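Local coordinates for glyoxylate-induced Protein (Pseudomonas aeruginosa, PDB 1SQ4) that is of uncertain function but, as a two-domain cupin protein, may act as a ureidoglycine aminohydrolase, at residues A[27-32]-A[226-231]; A[46-51]-A[81-86]; A[102-107]-A[125-130]. All blocks are in the same frame, centred on the assembly; numbering follows the deposited sequence.

Contact 1: residues A[27-32]-A[226-231]; sequences TEAYAV and RLNQDW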
loop_
_atom_site.group_PDB
_atom_site.type_symbol
_atom_site.label_atom_id
_atom_site.label_comp_id
_atom_site.label_asym_id
_atom_site.label_seq_id
_atom_site.Cartn_x
_atom_site.Cartn_y
_atom_site.Cartn_z
ATOM N N THR A 27 2.163 3.768 12.797
ATOM C CA THR A 27 2.805 4.047 11.519
ATOM C C THR A 27 4.294 4.257 11.732
ATOM O O THR A 27 4.821 3.948 12.797
ATOM C CB THR A 27 2.220 5.301 10.840
ATOM O OG1 THR A 27 2.585 6.475 11.582
ATOM C CG2 THR A 27 0.719 5.199 10.765
ATOM N N GLU A 28 4.977 4.793 10.733
ATOM C CA GLU A 28 6.402 4.988 10.886
ATOM C C GLU A 28 6.719 6.362 11.444
ATOM O O GLU A 28 7.879 6.692 11.691
ATOM C CB GLU A 28 7.107 4.769 9.550
ATOM C CG GLU A 28 6.638 5.676 8.415
ATOM C CD GLU A 28 5.141 5.559 8.080
ATOM O OE1 GLU A 28 4.594 4.424 8.038
ATOM O OE2 GLU A 28 4.515 6.619 7.826
ATOM N N ALA A 29 5.674 7.143 11.684
ATOM C CA ALA A 29 5.828 8.498 12.192
ATOM C C ALA A 29 5.028 8.738 13.461
ATOM O O ALA A 29 5.307 9.665 14.225
ATOM C CB ALA A 29 5.388 9.483 11.130
ATOM N N TYR A 30 4.022 7.913 13.686
ATOM C CA TYR A 30 3.217 8.114 14.860
ATOM C C TYR A 30 2.444 6.872 15.274
ATOM O O TYR A 30 2.444 5.846 14.581
ATOM C CB TYR A 30 2.253 9.277 14.619
ATOM C CG TYR A 30 1.259 9.005 13.529
ATOM C CD1 TYR A 30 1.595 9.172 12.190
ATOM C CD2 TYR A 30 -0.013 8.539 13.839
ATOM C CE1 TYR A 30 0.683 8.880 11.185
ATOM C CE2 TYR A 30 -0.934 8.243 12.850
ATOM C CZ TYR A 30 -0.580 8.415 11.523
ATOM O OH TYR A 30 -1.493 8.119 10.539
ATOM N N ALA A 31 1.800 6.988 16.432
ATOM C CA ALA A 31 0.990 5.926 17.015
ATOM C C ALA A 31 -0.161 6.556 17.791
ATOM O O ALA A 31 0.059 7.448 18.605
ATOM C CB ALA A 31 1.837 5.087 17.953
ATOM N N VAL A 32 -1.383 6.111 17.519
ATOM C CA VAL A 32 -2.550 6.611 18.232
ATOM C C VAL A 32 -3.092 5.482 19.070
ATOM O O VAL A 32 -3.322 4.388 18.561
ATOM C CB VAL A 32 -3.703 7.023 17.309
ATOM C CG1 VAL A 32 -4.808 7.624 18.145
ATOM C CG2 VAL A 32 -3.237 7.990 16.243
ATOM N N ARG A 226 -4.181 16.219 12.830
ATOM C CA ARG A 226 -3.477 15.763 11.653
ATOM C C ARG A 226 -2.080 15.289 12.053
ATOM O O ARG A 226 -1.251 16.089 12.474
ATOM C CB ARG A 226 -3.393 16.926 10.668
ATOM C CG ARG A 226 -2.555 16.686 9.436
ATOM C CD ARG A 226 -3.245 15.736 8.504
ATOM N NE ARG A 226 -2.604 15.677 7.192
ATOM C CZ ARG A 226 -2.626 16.656 6.292
ATOM N NH1 ARG A 226 -3.260 17.790 6.555
ATOM N NH2 ARG A 226 -2.025 16.489 5.118
ATOM N N LEU A 227 -1.827 13.990 11.950
ATOM C CA LEU A 227 -0.508 13.447 12.274
ATOM C C LEU A 227 0.116 12.994 10.962
ATOM O O LEU A 227 -0.295 11.994 10.383
ATOM C CB LEU A 227 -0.633 12.256 13.226
ATOM C CG LEU A 227 -1.292 12.556 14.582
ATOM C CD1 LEU A 227 -1.851 11.281 15.188
ATOM C CD2 LEU A 227 -0.288 13.217 15.513
ATOM N N ASN A 228 1.088 13.754 10.478
ATOM C CA ASN A 228 1.767 13.423 9.236
ATOM C C ASN A 228 0.856 12.991 8.082
ATOM O O ASN A 228 0.714 11.801 7.822
ATOM C CB ASN A 228 2.790 12.313 9.506
ATOM C CG ASN A 228 3.507 11.859 8.248
ATOM O OD1 ASN A 228 3.995 12.678 7.473
ATOM N ND2 ASN A 228 3.581 10.555 8.046
ATOM N N GLN A 229 0.235 13.931 7.385
ATOM C CA GLN A 229 -0.604 13.557 6.245
ATOM C C GLN A 229 -1.852 12.732 6.581
ATOM O O GLN A 229 -2.601 12.344 5.683
ATOM C CB GLN A 229 0.240 12.778 5.226
ATOM C CG GLN A 229 1.322 13.600 4.583
ATOM C CD GLN A 229 0.751 14.683 3.694
ATOM O OE1 GLN A 229 0.363 14.425 2.542
ATOM N NE2 GLN A 229 0.659 15.901 4.231
ATOM N N ASP A 230 -2.080 12.459 7.860
ATOM C CA ASP A 230 -3.240 11.665 8.263
ATOM C C ASP A 230 -4.115 12.340 9.311
ATOM O O ASP A 230 -3.667 12.609 10.418
ATOM C CB ASP A 230 -2.785 10.309 8.806
ATOM C CG ASP A 230 -2.274 9.384 7.723
ATOM O OD1 ASP A 230 -1.531 8.437 8.052
ATOM O OD2 ASP A 230 -2.614 9.589 6.546
ATOM N N TRP A 231 -5.366 12.617 8.964
ATOM C CA TRP A 231 -6.270 13.227 9.922
ATOM C C TRP A 231 -6.939 12.129 10.750
ATOM O O TRP A 231 -7.432 11.133 10.207
ATOM C CB TRP A 231 -7.346 14.049 9.219
ATOM C CG TRP A 231 -6.853 15.294 8.531
ATOM C CD1 TRP A 231 -6.521 15.429 7.214
ATOM C CD2 TRP A 231 -6.701 16.596 9.116
ATOM N NE1 TRP A 231 -6.184 16.735 6.941
ATOM C CE2 TRP A 231 -6.282 17.470 8.090
ATOM C CE3 TRP A 231 -6.881 17.105 10.408
ATOM C CZ2 TRP A 231 -6.039 18.825 8.314
ATOM C CZ3 TRP A 231 -6.641 18.455 10.632
ATOM C CH2 TRP A 231 -6.224 19.299 9.588
#

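Contact 2: residues A[46-51]-A[81-86]; sequences LPFWDN and SDKPEQ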
loop_
_atom_site.group_PDB
_atom_site.type_symbol
_atom_site.label_atom_id
_atom_site.label_comp_id
_atom_site.label_asym_id
_atom_site.label_seq_id
_atom_site.Cartn_x
_atom_site.Cartn_y
_atom_site.Cartn_z
ATOM N N LEU A 46 3.137 -2.422 41.083
ATOM C CA LEU A 46 4.484 -2.108 41.522
ATOM C C LEU A 46 4.700 -2.548 42.970
ATOM O O LEU A 46 3.771 -2.570 43.782
ATOM C CB LEU A 46 4.772 -0.608 41.372
ATOM C CG LEU A 46 4.855 -0.053 39.946
ATOM C CD1 LEU A 46 4.946 1.472 40.003
ATOM C CD2 LEU A 46 6.071 -0.644 39.192
ATOM N N PRO A 47 5.937 -2.931 43.307
ATOM C CA PRO A 47 6.251 -3.369 44.664
ATOM C C PRO A 47 6.029 -2.261 45.644
ATOM O O PRO A 47 6.220 -1.089 45.319
ATOM C CB PRO A 47 7.728 -3.720 44.586
ATOM C CG PRO A 47 7.881 -4.214 43.211
ATOM C CD PRO A 47 7.066 -3.200 42.404
ATOM N N PHE A 48 5.625 -2.635 46.846
ATOM C CA PHE A 48 5.439 -1.662 47.898
ATOM C C PHE A 48 4.246 -0.726 47.689
ATOM O O PHE A 48 4.218 0.385 48.225
ATOM C CB PHE A 48 6.737 -0.857 48.039
ATOM C CG PHE A 48 7.984 -1.717 48.117
ATOM C CD1 PHE A 48 8.107 -2.701 49.104
ATOM C CD2 PHE A 48 9.038 -1.545 47.219
ATOM C CE1 PHE A 48 9.261 -3.483 49.204
ATOM C CE2 PHE A 48 10.197 -2.327 47.315
ATOM C CZ PHE A 48 10.307 -3.302 48.309
ATOM N N TRP A 49 3.259 -1.146 46.908
ATOM C CA TRP A 49 2.092 -0.291 46.719
ATOM C C TRP A 49 0.826 -0.969 47.222
ATOM O O TRP A 49 0.514 -2.092 46.826
ATOM C CB TRP A 49 1.924 0.110 45.247
ATOM C CG TRP A 49 2.890 1.173 44.765
ATOM C CD1 TRP A 49 4.193 0.993 44.397
ATOM C CD2 TRP A 49 2.616 2.570 44.596
ATOM N NE1 TRP A 49 4.747 2.194 44.005
ATOM C CE2 TRP A 49 3.799 3.177 44.120
ATOM C CE3 TRP A 49 1.484 3.367 44.801
ATOM C CZ2 TRP A 49 3.886 4.548 43.843
ATOM C CZ3 TRP A 49 1.568 4.738 44.526
ATOM C CH2 TRP A 49 2.766 5.311 44.052
ATOM N N ASP A 50 0.108 -0.280 48.106
ATOM C CA ASP A 50 -1.133 -0.803 48.665
ATOM C C ASP A 50 -2.326 -0.256 47.907
ATOM O O ASP A 50 -2.399 0.941 47.620
ATOM C CB ASP A 50 -1.274 -0.408 50.136
ATOM C CG ASP A 50 0.033 -0.492 50.885
ATOM O OD1 ASP A 50 0.595 -1.610 50.964
ATOM O OD2 ASP A 50 0.496 0.559 51.389
ATOM N N ASN A 51 -3.258 -1.151 47.603
ATOM C CA ASN A 51 -4.485 -0.820 46.892
ATOM C C ASN A 51 -4.250 0.021 45.657
ATOM O O ASN A 51 -4.894 1.045 45.457
ATOM C CB ASN A 51 -5.454 -0.111 47.841
ATOM C CG ASN A 51 -5.749 -0.939 49.073
ATOM O OD1 ASN A 51 -5.973 -2.148 48.975
ATOM N ND2 ASN A 51 -5.754 -0.299 50.239
ATOM N N SER A 81 1.863 4.443 48.840
ATOM C CA SER A 81 3.151 3.823 49.163
ATOM C C SER A 81 4.171 4.704 49.915
ATOM O O SER A 81 4.200 5.924 49.743
ATOM C CB SER A 81 3.811 3.337 47.877
ATOM O OG SER A 81 5.165 2.991 48.108
ATOM N N ASP A 82 5.024 4.085 50.729
ATOM C CA ASP A 82 6.038 4.853 51.446
ATOM C C ASP A 82 7.402 4.724 50.793
ATOM O O ASP A 82 8.380 5.314 51.246
ATOM C CB ASP A 82 6.105 4.429 52.905
ATOM C CG ASP A 82 4.843 4.786 53.654
ATOM O OD1 ASP A 82 4.401 5.953 53.531
ATOM O OD2 ASP A 82 4.292 3.903 54.353
ATOM N N LYS A 83 7.449 3.945 49.720
ATOM C CA LYS A 83 8.664 3.730 48.946
ATOM C C LYS A 83 8.184 3.650 47.506
ATOM O O LYS A 83 8.362 2.638 46.836
ATOM C CB LYS A 83 9.329 2.417 49.360
ATOM C CG LYS A 83 9.825 2.418 50.798
ATOM C CD LYS A 83 10.008 1.004 51.373
ATOM C CE LYS A 83 11.199 0.263 50.781
ATOM N NZ LYS A 83 11.359 -1.094 51.378
ATOM N N PRO A 84 7.579 4.740 47.010
ATOM C CA PRO A 84 7.043 4.836 45.649
ATOM C C PRO A 84 8.052 4.641 44.519
ATOM O O PRO A 84 7.804 3.880 43.584
ATOM C CB PRO A 84 6.403 6.215 45.637
ATOM C CG PRO A 84 7.335 6.999 46.502
ATOM C CD PRO A 84 7.608 6.067 47.653
ATOM N N GLU A 85 9.190 5.319 44.603
ATOM C CA GLU A 85 10.205 5.196 43.567
ATOM C C GLU A 85 11.401 4.374 44.040
ATOM O O GLU A 85 11.896 4.566 45.148
ATOM C CB GLU A 85 10.678 6.584 43.126
ATOM C CG GLU A 85 11.618 6.547 41.940
ATOM C CD GLU A 85 10.951 5.970 40.711
ATOM O OE1 GLU A 85 9.997 6.606 40.222
ATOM O OE2 GLU A 85 11.368 4.886 40.249
ATOM N N GLN A 86 11.870 3.464 43.189
ATOM C CA GLN A 86 13.014 2.614 43.520
ATOM C C GLN A 86 14.264 3.054 42.785
ATOM O O GLN A 86 15.384 2.701 43.164
ATOM C CB GLN A 86 12.716 1.162 43.155
ATOM C CG GLN A 86 11.627 0.554 43.984
ATOM C CD GLN A 86 11.898 0.707 45.456
ATOM O OE1 GLN A 86 11.863 1.818 46.002
ATOM N NE2 GLN A 86 12.186 -0.407 46.115
#

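Contact 3: residues A[102-107]-A[125-130]; sequences SLTLQG and DYKVRN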
loop_
_atom_site.group_PDB
_atom_site.type_symbol
_atom_site.label_atom_id
_atom_site.label_comp_id
_atom_site.label_asym_id
_atom_site.label_seq_id
_atom_site.Cartn_x
_atom_site.Cartn_y
_atom_site.Cartn_z
ATOM N N SER A 102 -2.595 12.711 48.474
ATOM C CA SER A 102 -1.814 13.294 49.553
ATOM C C SER A 102 -0.349 12.986 49.272
ATOM O O SER A 102 0.068 11.828 49.315
ATOM C CB SER A 102 -2.242 12.689 50.889
ATOM O OG SER A 102 -1.526 13.244 51.971
ATOM N N LEU A 103 0.421 14.027 48.964
ATOM C CA LEU A 103 1.845 13.881 48.662
ATOM C C LEU A 103 2.731 14.501 49.731
ATOM O O LEU A 103 2.545 15.650 50.124
ATOM C CB LEU A 103 2.184 14.545 47.319
ATOM C CG LEU A 103 3.674 14.665 46.961
ATOM C CD1 LEU A 103 4.238 13.287 46.720
ATOM C CD2 LEU A 103 3.861 15.529 45.737
ATOM N N THR A 104 3.704 13.730 50.194
ATOM C CA THR A 104 4.645 14.222 51.181
ATOM C C THR A 104 5.948 14.362 50.404
ATOM O O THR A 104 6.630 13.375 50.119
ATOM C CB THR A 104 4.804 13.229 52.342
ATOM O OG1 THR A 104 3.546 13.077 53.003
ATOM C CG2 THR A 104 5.822 13.724 53.334
ATOM N N LEU A 105 6.274 15.595 50.037
ATOM C CA LEU A 105 7.468 15.853 49.263
ATOM C C LEU A 105 8.365 16.852 49.958
ATOM O O LEU A 105 7.932 17.947 50.314
ATOM C CB LEU A 105 7.076 16.377 47.881
ATOM C CG LEU A 105 8.214 16.606 46.889
ATOM C CD1 LEU A 105 8.886 15.288 46.615
ATOM C CD2 LEU A 105 7.686 17.219 45.599
ATOM N N GLN A 106 9.623 16.470 50.150
ATOM C CA GLN A 106 10.580 17.353 50.799
ATOM C C GLN A 106 10.059 17.810 52.149
ATOM O O GLN A 106 9.978 19.010 52.425
ATOM C CB GLN A 106 10.842 18.582 49.919
ATOM C CG GLN A 106 12.290 18.707 49.474
ATOM C CD GLN A 106 12.720 17.544 48.586
ATOM O OE1 GLN A 106 12.511 16.370 48.922
ATOM N NE2 GLN A 106 13.340 17.866 47.455
ATOM N N GLY A 107 9.700 16.842 52.983
ATOM C CA GLY A 107 9.187 17.149 54.303
ATOM C C GLY A 107 8.067 18.168 54.298
ATOM O O GLY A 107 7.987 19.010 55.194
ATOM N N ASP A 125 13.122 12.160 48.190
ATOM C CA ASP A 125 12.261 11.316 49.007
ATOM C C ASP A 125 10.858 11.886 49.046
ATOM O O ASP A 125 10.663 13.093 49.191
ATOM C CB ASP A 125 12.783 11.202 50.436
ATOM C CG ASP A 125 14.141 10.562 50.506
ATOM O OD1 ASP A 125 14.353 9.528 49.823
ATOM O OD2 ASP A 125 14.997 11.087 51.257
ATOM N N TYR A 126 9.880 11.003 48.927
ATOM C CA TYR A 126 8.499 11.425 48.956
ATOM C C TYR A 126 7.624 10.216 49.131
ATOM O O TYR A 126 8.106 9.087 49.140
ATOM C CB TYR A 126 8.128 12.113 47.645
ATOM C CG TYR A 126 7.907 11.185 46.462
ATOM C CD1 TYR A 126 8.983 10.684 45.723
ATOM C CD2 TYR A 126 6.615 10.859 46.044
ATOM C CE1 TYR A 126 8.777 9.891 44.583
ATOM C CE2 TYR A 126 6.397 10.067 44.913
ATOM C CZ TYR A 126 7.483 9.592 44.187
ATOM O OH TYR A 126 7.260 8.839 43.056
ATOM N N LYS A 127 6.331 10.451 49.276
ATOM C CA LYS A 127 5.409 9.343 49.392
ATOM C C LYS A 127 4.010 9.816 49.102
ATOM O O LYS A 127 3.711 10.991 49.273
ATOM C CB LYS A 127 5.536 8.665 50.757
ATOM C CG LYS A 127 5.632 9.580 51.955
ATOM C CD LYS A 127 6.086 8.785 53.158
ATOM C CE LYS A 127 6.114 9.646 54.396
ATOM N NZ LYS A 127 6.401 8.839 55.623
ATOM N N VAL A 128 3.174 8.905 48.614
ATOM C CA VAL A 128 1.803 9.243 48.246
ATOM C C VAL A 128 0.770 8.393 48.961
ATOM O O VAL A 128 0.949 7.192 49.153
ATOM C CB VAL A 128 1.570 9.083 46.710
ATOM C CG1 VAL A 128 2.526 9.958 45.941
ATOM C CG2 VAL A 128 1.751 7.644 46.302
ATOM N N ARG A 129 -0.332 9.008 49.341
ATOM C CA ARG A 129 -1.344 8.250 50.034
ATOM C C ARG A 129 -2.719 8.820 49.719
ATOM O O ARG A 129 -2.864 10.021 49.463
ATOM C CB ARG A 129 -1.047 8.284 51.542
ATOM C CG ARG A 129 -2.002 7.490 52.416
ATOM C CD ARG A 129 -1.945 5.998 52.131
ATOM N NE ARG A 129 -0.645 5.411 52.446
ATOM C CZ ARG A 129 -0.317 4.152 52.178
ATOM N NH1 ARG A 129 0.885 3.696 52.493
ATOM N NH2 ARG A 129 -1.187 3.347 51.585
ATOM N N ASN A 130 -3.720 7.944 49.701
ATOM C CA ASN A 130 -5.091 8.364 49.441
ATOM C C ASN A 130 -5.813 8.353 50.788
ATOM O O ASN A 130 -6.284 7.296 51.242
ATOM C CB ASN A 130 -5.784 7.402 48.469
ATOM C CG ASN A 130 -7.219 7.811 48.174
ATOM O OD1 ASN A 130 -7.945 7.117 47.454
ATOM N ND2 ASN A 130 -7.637 8.948 48.738
#

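Contact 1: residues A[27-32]-A[226-231]
Tyr30 lays its ring over Leu227, and this pair accounts for most of the surface the two segments bury. Leu227 CB sits over the centre of one ring face, 3.7 Å from the ring centroid and only 10° off the normal, a CH-pi contact. Further along the leucine, CD1 moves toward the rim and meets Tyr30 CD2 at 3.6 Å; Val32 CG2 reaches the same methyl, Leu227 CD1, at 3.7 Å, so one branch packs against two residues of the strand. The opposite face of the ring carries Thr27 CB, offset toward the rim. Tyr30 CG is tucked between its own backbone N and carbonyl carbon (chi1 64°), and from there the ring runs out between Thr27 and Leu227. At its far end, OH donates to Asp230 OD1 at 2.5 Å. That oxygen lies at the ring edge and accepts through its anti lone pair, pointing away from the other carboxylate oxygen, with ring and carboxylate planes 74° apart. Asn228 ND2 lies 3.7 Å from Ala29 CB, with Asn228 CB obliquely beside the Tyr30 ring. Thr27 OG1 meanwhile accepts from Tyr30 N at 2.9 Å and from Ala29 N at 3.2 Å, the ST motif and ST turn that shape the bend before the strand. Leu227 and Asp230 exchange backbone hydrogen bonds around Asn228 and Gln229, a two-residue beta-hairpin turn. Strand 30-33 itself pairs with strand 239-244, so chain from near the N terminus joins the larger sheet of the second cupin domain and packs on a hairpin of its other sheet: the two facing antiparallel sheets of the cupin jelly-roll barrel.

Contact 2: residues A[46-51]-A[81-86]
Phe48 reaches across to the loop of Ser81, Lys83 and Gln86. Its CB lies 4.0 Å from Lys83 O and near Ser81 OG, and the first torsion (chi1 -49°) sets CG beside the backbone N as the ring heads toward the 81-86 loop. Beyond that the ring is met at a face and at an edge. CE1 and CZ lie under Lys83 NZ, which stands over one face, offset toward the rim and 4.1 Å from the ring centroid: a cation-pi contact. At its edge, CD2 and CE2 come up to the Gln86 amide, whose plane is turned 69° from the ring. The type II beta turn from Leu46 to Trp49, with Pro47 and Phe48 at its middle positions, presents this ring in the loop that leads into strand 52-57 of the first cupin barrel. Phe48 O receives a hydrogen bond from Ser81 OG at 2.8 Å, tilted 34° from the carbonyl plane. The same hydroxyl oxygen accepts from Lys83 N at 3.0 Å, closing an ST turn, so it holds both its own loop and the neighbouring turn. Ser81 CB covers the Trp49 five-membered ring, 3.7 Å from its centroid, while Trp49 CZ2 meets Pro84 CB at 3.5 Å. Asp149 of a neighbouring subunit packs on Phe48.

Contact 3: residues A[102-107]-A[125-130]
Ser102 and Thr104 pair with Arg129 and Lys127 through the backbone hydrogen bonds of two antiparallel strands, whose directions differ by 170°. Each hydrogen-bonded pair is joined twice. Ser102 N gives to Arg129 O at 2.9 Å, and Arg129 N returns to Ser102 O. Thr104 N reaches Lys127 O at 2.9 Å with a nearly straight N-H...O of 172°, whereas Lys127 N to Thr104 O is longer, 3.1 Å, and more bent at 138°. Between these pairs lie the non-hydrogen-bonded ones, Leu103 with Val128 and Leu105 with Tyr126, where CA-H...O contacts fill in, such as Val128 CA to Ser102 O at 3.3 Å.

The apolar contacts gather on the sheet face of Leu103, Leu105, Tyr126 and Val128. Leu103 CD1 touches both a ring carbon and a methyl, Tyr126 CD2 at 3.5 Å and Val128 CG1 at 3.8 Å. Leu105 CD1 meets Tyr126 CB at 3.4 Å. This face looks across to strands 116-120 and 136-144 of the other sheet: Leu103 touches Ala118, Leu105 and Tyr126 touch Ile120, and Tyr126 also touches Trp140. The pairing thus belongs to the smaller, four-stranded wall of the first cupin barrel, with its hydrophobic interior between the two sheets.

On the reverse face, two aliphatic stems meet. Lys127 has CG between its backbone N and carbonyl carbon, and there it meets Thr104 CB at 3.8 Å; the rest of the lysine runs out extended. Separately, Ser102 sets its CB against a backbone carbonyl, Arg129 O. Arg129 leads its guanidinium away from the facing strand, with NH2 donating to Asn78 O.

How the contacts relate
Contacts 2 and 3 are neighbours on the first cupin barrel, their centres 12 Å apart. They touch directly: Ser81 N lies 2.9 Å from Val128 O, probably a hydrogen bond between adjoining strands of the smaller sheet, and Asp50 OD2 forms a salt bridge with Arg129 NH2 at 3.3 Å. Contact 1 belongs to the second cupin domain, on the opposite side of the chain's centre. Its centre is about 36 Å from that of contact 2 and about 38 Å from that of contact 3, with nearest atoms about 22 and 26 Å away. A thiocyanate ion, probably from the crystallisation liquor, lies about 3 Å from the Gln86 side chain in contact 2.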